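Local coordinates for protein beta-N-acetylhexosaminidase (Arthrobacter aurescens, PDB 3RCN) that probably catalyses the hydrolysis of terminal non-reducing N-acetyl-D-hexosamine residues in N-acetyl-beta-D-hexosaminides, as a glycoside hydrolase of family 20, at residues A[279-285]-A[316-322]; A[284-288]-A[325-331]; A[256-260]-A[290-294]. One frame throughout, in Å; residues are numbered along the deposited sequence. Where two conformers were deposited one is given.

How the contacts relate
All three contacts lie in the catalytic alpha/beta barrel and share the long connection between barrel strands 239-243 and 309-313. Contact 1 holds Glu-316, the predicted proton donor, whose side chain is about 3 Å from a bound glycerol. Contact 2 has its centre about 12 Å from that of contact 1 and takes up the same chain at Leu-284 and Glu-285, moving on to the start of helix 288-304. Contact 3, centred about 15 Å from contact 1 and 13 Å from contact 2, packs the 256-260 turn against that helix; it is tied to the others by the backbone hydrogen bond from Glu-285 N to Leu-260 O, 2.8 Å, and by Leu-284 packing on Tyr-294.

Contact 1. Residues A[279-285]-A[316-322]; sequences INETVLE and EVPLTQW
Ile-279 and Glu-316 meet at the active-site end of the family 20 catalytic barrel, where the loop after strand 309-313 passes the long connection ahead of helix 288-304. The CG1-CD1 arm of Ile-279 lies across the carboxylate end of Glu-316, the predicted proton donor, whose side chain is poorly ordered and its exact position uncertain; Ile-279 CG2 rests 3.8 Å from CG of Pro-318. Asn-280 turns its side chain back on its own loop: OD1 accepts from Thr-282 N in an Asx turn, and ND2 is held by Gln-251 and Asp-179. Its carbonyl O faces the Pro-318 ring and lies 3.1 Å from water 1, which also approaches Glu-316 O. Glu-281 gives its carbonyl to water 2, which accepts from Gln-321 N. At Val-283 the amide of Gln-321 clasps the backbone twice: Val-283 N points almost straight at OE1 (2.9 Å, 177°), and NE2 donates to Val-283 O (2.9 Å), coming from above the plane of that carbonyl. An extended chain, with CG anti to the backbone N (chi1 176°), carries the amide that far. A leucine here would probably leave both the N-H and the carbonyl of Val-283 without their mates and free this part of the loop to shift. Val-283 also sets CG1 3.8 Å from CG1 of Val-317, a methyl that in turn lies over the rim of one face of the Trp-322 indole. Leu-284 then receives the indole edge: Trp-322 NE1 donates to Leu-284 O at 3.0 Å and 164°, nearly along the C=O axis and in the ring plane.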
# COMPACT_ATOMS: atom_id res chain seq x y z
N ILE A 279 -21.38 -11.01 19.01
CA ILE A 279 -22.68 -10.37 18.88
C ILE A 279 -23.00 -9.45 20.07
O ILE A 279 -22.88 -9.84 21.24
CB ILE A 279 -23.80 -11.40 18.65
CG1 ILE A 279 -23.50 -12.23 17.40
CG2 ILE A 279 -25.17 -10.72 18.52
CD1 ILE A 279 -24.56 -13.26 17.09
N ASN A 280 -23.39 -8.23 19.74
CA ASN A 280 -23.68 -7.20 20.73
C ASN A 280 -25.17 -7.15 21.10
O ASN A 280 -26.04 -7.03 20.24
CB ASN A 280 -23.25 -5.85 20.18
CG ASN A 280 -22.89 -4.88 21.27
OD1 ASN A 280 -23.19 -5.11 22.44
ND2 ASN A 280 -22.23 -3.79 20.90
N GLU A 281 -25.46 -7.24 22.40
CA GLU A 281 -26.83 -7.05 22.85
C GLU A 281 -27.21 -5.57 22.80
O GLU A 281 -28.38 -5.20 22.85
CB GLU A 281 -27.03 -7.62 24.25
CG GLU A 281 -27.29 -9.12 24.29
CD GLU A 281 -27.70 -9.62 25.68
OE1 GLU A 281 -27.90 -8.78 26.59
OE2 GLU A 281 -27.82 -10.85 25.85
N THR A 282 -26.20 -4.71 22.71
CA THR A 282 -26.47 -3.29 22.63
C THR A 282 -26.73 -2.86 21.19
O THR A 282 -25.87 -2.96 20.34
CB THR A 282 -25.33 -2.50 23.27
OG1 THR A 282 -25.33 -2.77 24.67
CG2 THR A 282 -25.50 -1.00 23.05
N VAL A 283 -27.94 -2.37 20.93
CA VAL A 283 -28.36 -2.06 19.57
C VAL A 283 -29.10 -0.73 19.50
O VAL A 283 -29.33 -0.09 20.52
CB VAL A 283 -29.22 -3.19 18.99
CG1 VAL A 283 -28.43 -4.47 18.98
CG2 VAL A 283 -30.48 -3.39 19.82
N LEU A 284 -29.49 -0.33 18.30
CA LEU A 284 -30.23 0.92 18.16
C LEU A 284 -31.55 0.87 18.90
O LEU A 284 -32.21 -0.17 19.01
CB LEU A 284 -30.49 1.23 16.69
CG LEU A 284 -29.27 1.53 15.82
CD1 LEU A 284 -29.72 1.79 14.40
CD2 LEU A 284 -28.48 2.71 16.36
N GLU A 285 -31.96 2.03 19.41
CA GLU A 285 -33.30 2.20 19.87
C GLU A 285 -34.03 2.69 18.63
O GLU A 285 -33.74 3.78 18.14
CB GLU A 285 -33.35 3.26 20.97
CG GLU A 285 -34.77 3.61 21.40
CD GLU A 285 -34.81 4.61 22.55
OE1 GLU A 285 -35.15 4.19 23.68
OE2 GLU A 285 -34.51 5.80 22.32
N GLU A 316 -28.11 -10.26 12.84
CA GLU A 316 -27.75 -10.40 14.25
C GLU A 316 -28.25 -9.30 15.19
O GLU A 316 -27.45 -8.56 15.76
CB GLU A 316 -26.23 -10.58 14.38
CG GLU A 316 -25.66 -11.54 13.32
CD GLU A 316 -24.22 -11.98 13.59
OE1 GLU A 316 -23.53 -11.35 14.43
OE2 GLU A 316 -23.78 -12.96 12.95
N VAL A 317 -29.57 -9.20 15.35
CA VAL A 317 -30.10 -8.34 16.38
C VAL A 317 -30.87 -9.11 17.46
O VAL A 317 -32.00 -9.55 17.22
CB VAL A 317 -30.99 -7.22 15.80
CG1 VAL A 317 -31.05 -6.05 16.76
CG2 VAL A 317 -30.46 -6.77 14.45
N PRO A 318 -30.27 -9.23 18.65
CA PRO A 318 -30.87 -9.82 19.85
C PRO A 318 -32.04 -8.96 20.30
O PRO A 318 -31.95 -7.74 20.19
CB PRO A 318 -29.74 -9.73 20.89
CG PRO A 318 -28.49 -9.63 20.09
CD PRO A 318 -28.86 -8.85 18.86
N LEU A 319 -33.11 -9.56 20.80
CA LEU A 319 -34.31 -8.78 21.11
C LEU A 319 -34.33 -8.35 22.56
O LEU A 319 -35.26 -7.65 22.99
CB LEU A 319 -35.55 -9.59 20.82
CG LEU A 319 -35.69 -10.19 19.42
CD1 LEU A 319 -36.90 -11.10 19.42
CD2 LEU A 319 -35.83 -9.11 18.37
N THR A 320 -33.32 -8.76 23.31
CA THR A 320 -33.29 -8.53 24.74
C THR A 320 -33.55 -7.07 25.09
O THR A 320 -34.43 -6.77 25.89
CB THR A 320 -31.95 -8.94 25.33
OG1 THR A 320 -31.67 -10.29 24.94
CG2 THR A 320 -31.96 -8.82 26.85
N GLN A 321 -32.77 -6.17 24.49
CA GLN A 321 -32.92 -4.75 24.75
C GLN A 321 -34.35 -4.29 24.45
O GLN A 321 -34.97 -3.58 25.24
CB GLN A 321 -31.92 -3.96 23.92
CG GLN A 321 -32.03 -2.43 24.04
CD GLN A 321 -31.01 -1.70 23.15
OE1 GLN A 321 -29.81 -2.01 23.17
NE2 GLN A 321 -31.50 -0.74 22.36
N TRP A 322 -34.87 -4.70 23.30
CA TRP A 322 -36.17 -4.22 22.85
C TRP A 322 -37.30 -4.75 23.72
O TRP A 322 -38.26 -4.04 23.99
CB TRP A 322 -36.40 -4.61 21.39
CG TRP A 322 -35.62 -3.81 20.41
CD1 TRP A 322 -34.91 -2.68 20.65
CD2 TRP A 322 -35.48 -4.10 19.01
NE1 TRP A 322 -34.33 -2.23 19.48
CE2 TRP A 322 -34.67 -3.09 18.46
CE3 TRP A 322 -35.98 -5.10 18.17
CZ2 TRP A 322 -34.35 -3.06 17.11
CZ3 TRP A 322 -35.66 -5.07 16.83
CH2 TRP A 322 -34.85 -4.05 16.31
O HOH W 1 -25.75 -6.36 17.22
O HOH W 2 -30.63 -6.90 22.74

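Contact 2. Residues A[284-288]-A[325-331]. With SO4 (sulfate ion), chain C; SO4 (sulfate ion), chain D.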
# COMPACT_ATOMS: atom_id res chain seq x y z
N LEU A 284 -29.49 -0.33 18.30
CA LEU A 284 -30.23 0.92 18.16
C LEU A 284 -31.55 0.87 18.90
O LEU A 284 -32.21 -0.17 19.01
CB LEU A 284 -30.49 1.23 16.69
CG LEU A 284 -29.27 1.53 15.82
CD1 LEU A 284 -29.72 1.79 14.40
CD2 LEU A 284 -28.48 2.71 16.36
N GLU A 285 -31.96 2.03 19.41
CA GLU A 285 -33.30 2.20 19.87
C GLU A 285 -34.03 2.69 18.63
O GLU A 285 -33.74 3.78 18.14
CB GLU A 285 -33.35 3.26 20.97
CG GLU A 285 -34.77 3.61 21.40
CD GLU A 285 -34.81 4.61 22.55
OE1 GLU A 285 -35.15 4.19 23.68
OE2 GLU A 285 -34.51 5.80 22.32
N VAL A 286 -34.95 1.88 18.12
CA VAL A 286 -35.68 2.24 16.91
C VAL A 286 -36.79 3.25 17.22
O VAL A 286 -37.66 3.00 18.05
CB VAL A 286 -36.26 1.01 16.19
CG1 VAL A 286 -35.17 -0.00 15.95
CG2 VAL A 286 -37.36 0.40 17.00
N SER A 287 -36.77 4.36 16.50
CA SER A 287 -37.56 5.53 16.85
C SER A 287 -37.39 6.56 15.77
O SER A 287 -36.59 6.38 14.84
CB SER A 287 -37.08 6.12 18.17
OG SER A 287 -35.79 6.66 18.02
N GLU A 288 -38.16 7.64 15.86
CA GLU A 288 -38.18 8.63 14.80
C GLU A 288 -36.83 9.30 14.72
O GLU A 288 -36.35 9.61 13.62
CB GLU A 288 -39.29 9.67 15.01
CG GLU A 288 -40.70 9.13 14.82
CD GLU A 288 -40.91 8.42 13.49
OE1 GLU A 288 -40.32 8.83 12.46
OE2 GLU A 288 -41.67 7.42 13.47
N SER A 325 -37.55 -2.73 26.80
CA SER A 325 -37.60 -1.29 26.55
C SER A 325 -39.01 -0.71 26.59
O SER A 325 -39.83 -1.00 25.73
CB SER A 325 -36.97 -1.01 25.19
OG SER A 325 -37.00 0.37 24.90
N ALA A 326 -39.29 0.14 27.58
CA ALA A 326 -40.58 0.83 27.61
C ALA A 326 -40.82 1.59 26.30
O ALA A 326 -41.96 1.67 25.84
CB ALA A 326 -40.67 1.78 28.80
N GLN A 327 -39.76 2.12 25.70
CA GLN A 327 -39.92 2.88 24.45
C GLN A 327 -40.26 1.98 23.27
O GLN A 327 -41.05 2.34 22.40
CB GLN A 327 -38.65 3.68 24.13
CG GLN A 327 -38.73 4.52 22.85
CD GLN A 327 -38.41 3.74 21.57
OE1 GLN A 327 -37.81 2.66 21.61
NE2 GLN A 327 -38.82 4.30 20.42
N ALA A 328 -39.63 0.81 23.24
CA ALA A 328 -39.83 -0.12 22.15
C ALA A 328 -41.26 -0.66 22.21
O ALA A 328 -41.95 -0.76 21.20
CB ALA A 328 -38.80 -1.25 22.25
N GLN A 329 -41.70 -1.01 23.42
CA GLN A 329 -43.06 -1.46 23.65
C GLN A 329 -44.06 -0.42 23.16
O GLN A 329 -44.94 -0.73 22.36
CB GLN A 329 -43.26 -1.77 25.12
CG GLN A 329 -42.34 -2.88 25.63
CD GLN A 329 -42.65 -4.24 25.01
OE1 GLN A 329 -43.64 -4.41 24.30
NE2 GLN A 329 -41.80 -5.23 25.30
N ALA A 330 -43.92 0.81 23.64
CA ALA A 330 -44.76 1.91 23.18
C ALA A 330 -44.81 2.00 21.65
O ALA A 330 -45.89 2.10 21.06
CB ALA A 330 -44.30 3.25 23.78
N LYS A 331 -43.64 1.94 21.02
CA LYS A 331 -43.53 2.05 19.56
C LYS A 331 -44.28 0.96 18.79
O LYS A 331 -44.94 1.22 17.79
CB LYS A 331 -42.06 2.05 19.13
CG LYS A 331 -41.87 2.54 17.71
CD LYS A 331 -42.35 3.97 17.60
CE LYS A 331 -42.26 4.49 16.20
NZ LYS A 331 -42.75 5.89 16.18
S SO4 C . -40.79 7.67 18.82
O1 SO4 C . -40.01 8.83 19.27
O2 SO4 C . -40.24 7.17 17.56
O3 SO4 C . -40.73 6.61 19.82
O4 SO4 C . -42.17 8.08 18.61
S SO4 D . -42.38 -8.97 23.82
O1 SO4 D . -41.81 -8.38 25.03
O2 SO4 D . -41.37 -9.76 23.11
O3 SO4 D . -43.47 -9.86 24.21
O4 SO4 D . -42.88 -7.92 22.94
O HOH W 3 -36.17 0.56 20.25
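The N-terminus of helix 288-304, entered through Val-286 and the N-cap residue Ser-287, is met by Gln-327 and Lys-331 from the first turns of helix 326-335; both lie in the family 20 catalytic domain. The sulfate ion of chain C, probably from the crystallisation liquor, sits where they converge. The carboxamide of Gln-327 carries most of the join. Its chain is bent beyond CG (chi2 -84°), which turns the flat group across the backbone of Val-286. Gln-327 NE2 donates to Val-286 O at 2.9 Å, with the acceptor close to the amide plane, and also gives a hydrogen bond to O3 of this sulfate at 3.1 Å. On the other end of the amide, OE1 accepts from water 3, and the same water takes the N-H of Val-286. One glutamine therefore grips both the backbone N-H and the carbonyl of Val-286, the carbonyl directly and the N-H through solvent. Glu-285 crosses the Gln-327 chain, its CG lying 3.6 Å from Gln-327 CD and its OE1 beside Gln-327 CB, with carboxylate and amide planes turned 44° apart. The same sulfate also accepts from the backbone of Glu-288, N to O2 2.7 Å, so the anion lies where the helix dipole would be expected to favour it. Lys-331 reaches in with NZ 3.1 Å from O2 of the chain C sulfate and shares its charge with Glu-334. Just ahead of its helix, Ser-325 is the N-cap, its OG accepting from Ala-328 N at 3.1 Å. Lys-331 also forms a salt bridge, with NZ 3.3 Å from Glu-288 OE2 on its anti lone pair.

Contact 3. Residues A[256-260]-A[290-294]; sequences AYPEL and SLEFY
The CH-pi contact between Leu-260 and Phe-293 is central here: methyl CD1 of the leucine stands 3.8 Å from the centroid of the phenylalanine ring, only 13° off its normal, and so sits over the middle of one face. With CG anti to the backbone N (chi1 -173°), Phe-293 extends its ring from the helix towards the 256-260 turn, and the leucine meets it at about a right angle. The aromatic pairing is less regular. Tyr-257 and Phe-293 have ring centroids 5.3 Å apart and planes at 57°, an oblique geometry in which Phe-293 CE2 lies above the rim of one face of the tyrosine. Tyr-189 joins the same cluster, stacked on Phe-293 and edge-to-face with Tyr-257, while the Tyr-257 hydroxyl is hydrogen-bonded to Lys-191 N. In the alpha/beta barrel of the catalytic domain this is where the chain leaving helix 251-256, through the 3-10 turn 258-260, packs against the first turns of helix 288-304. Apolar contacts fill in beside the rings: CD2 of Leu-260 lies 3.8 Å from Ser-290 CA and 3.9 Å from Phe-293 CB, so this one methyl lies against the helix between Ser-290 and the root of the Phe-293 side chain. More loosely, CD1 of Leu-260 also approaches CE1 of Tyr-294, at 4.2 Å. No hydrogen bond crosses between the two segments. A polar link runs within the first of them, where Leu-260 N closes the turn onto Tyr-257 O at 3.0 Å.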
# COMPACT_ATOMS: atom_id res chain seq x y z
N ALA A 256 -20.71 7.58 19.61
CA ALA A 256 -20.68 8.92 19.05
C ALA A 256 -21.90 9.74 19.48
O ALA A 256 -21.75 10.86 19.97
CB ALA A 256 -20.61 8.86 17.53
N TYR A 257 -23.10 9.17 19.29
CA TYR A 257 -24.37 9.85 19.57
C TYR A 257 -25.29 8.96 20.41
O TYR A 257 -26.11 8.23 19.87
CB TYR A 257 -25.06 10.25 18.26
CG TYR A 257 -24.29 11.29 17.48
CD1 TYR A 257 -24.49 12.65 17.71
CD2 TYR A 257 -23.35 10.93 16.52
CE1 TYR A 257 -23.79 13.61 17.01
CE2 TYR A 257 -22.64 11.89 15.81
CZ TYR A 257 -22.86 13.23 16.07
OH TYR A 257 -22.18 14.21 15.39
N PRO A 258 -25.16 9.04 21.75
CA PRO A 258 -25.80 8.10 22.68
C PRO A 258 -27.33 8.04 22.59
O PRO A 258 -27.91 7.04 23.02
CB PRO A 258 -25.37 8.61 24.06
CG PRO A 258 -24.15 9.40 23.81
CD PRO A 258 -24.34 10.03 22.46
N GLU A 259 -27.94 9.08 22.03
CA GLU A 259 -29.39 9.14 21.89
C GLU A 259 -29.89 7.95 21.07
O GLU A 259 -31.01 7.50 21.24
CB GLU A 259 -29.80 10.43 21.19
CG GLU A 259 -28.98 11.65 21.61
CD GLU A 259 -27.71 11.82 20.79
OE1 GLU A 259 -26.61 11.69 21.36
OE2 GLU A 259 -27.83 12.10 19.58
N LEU A 260 -29.03 7.47 20.18
CA LEU A 260 -29.38 6.37 19.28
C LEU A 260 -29.56 5.03 19.99
O LEU A 260 -30.06 4.08 19.40
CB LEU A 260 -28.31 6.22 18.20
CG LEU A 260 -28.12 7.40 17.24
CD1 LEU A 260 -26.97 7.13 16.25
CD2 LEU A 260 -29.42 7.69 16.53
N SER A 290 -33.70 8.06 15.63
CA SER A 290 -32.80 7.12 14.94
C SER A 290 -33.05 7.17 13.45
O SER A 290 -32.12 7.31 12.65
CB SER A 290 -33.04 5.68 15.38
OG SER A 290 -33.11 5.57 16.78
N LEU A 291 -34.32 7.03 13.07
CA LEU A 291 -34.71 7.06 11.67
C LEU A 291 -34.22 8.31 10.96
O LEU A 291 -33.67 8.22 9.86
CB LEU A 291 -36.23 6.94 11.52
CG LEU A 291 -36.70 5.54 11.17
CD1 LEU A 291 -38.20 5.50 10.99
CD2 LEU A 291 -35.97 5.07 9.91
N GLU A 292 -34.42 9.47 11.58
CA GLU A 292 -34.00 10.72 10.96
C GLU A 292 -32.46 10.76 10.82
O GLU A 292 -31.92 11.20 9.80
CB GLU A 292 -34.50 11.93 11.76
CG GLU A 292 -34.07 13.27 11.17
CD GLU A 292 -33.81 14.34 12.23
OE1 GLU A 292 -34.47 14.29 13.30
OE2 GLU A 292 -32.95 15.22 12.00
N PHE A 293 -31.78 10.28 11.86
CA PHE A 293 -30.33 10.26 11.87
C PHE A 293 -29.83 9.48 10.66
O PHE A 293 -28.99 9.97 9.90
CB PHE A 293 -29.84 9.60 13.16
CG PHE A 293 -28.36 9.69 13.34
CD1 PHE A 293 -27.53 8.71 12.82
CD2 PHE A 293 -27.80 10.74 14.05
CE1 PHE A 293 -26.15 8.79 13.00
CE2 PHE A 293 -26.43 10.82 14.22
CZ PHE A 293 -25.61 9.84 13.69
N TYR A 294 -30.36 8.28 10.47
CA TYR A 294 -29.85 7.41 9.43
C TYR A 294 -30.33 7.76 8.03
O TYR A 294 -29.74 7.31 7.05
CB TYR A 294 -30.16 5.96 9.77
CG TYR A 294 -29.17 5.39 10.74
CD1 TYR A 294 -29.41 5.43 12.10
CD2 TYR A 294 -27.98 4.82 10.29
CE1 TYR A 294 -28.50 4.92 13.00
CE2 TYR A 294 -27.05 4.31 11.18
CZ TYR A 294 -27.32 4.36 12.53
OH TYR A 294 -26.42 3.85 13.43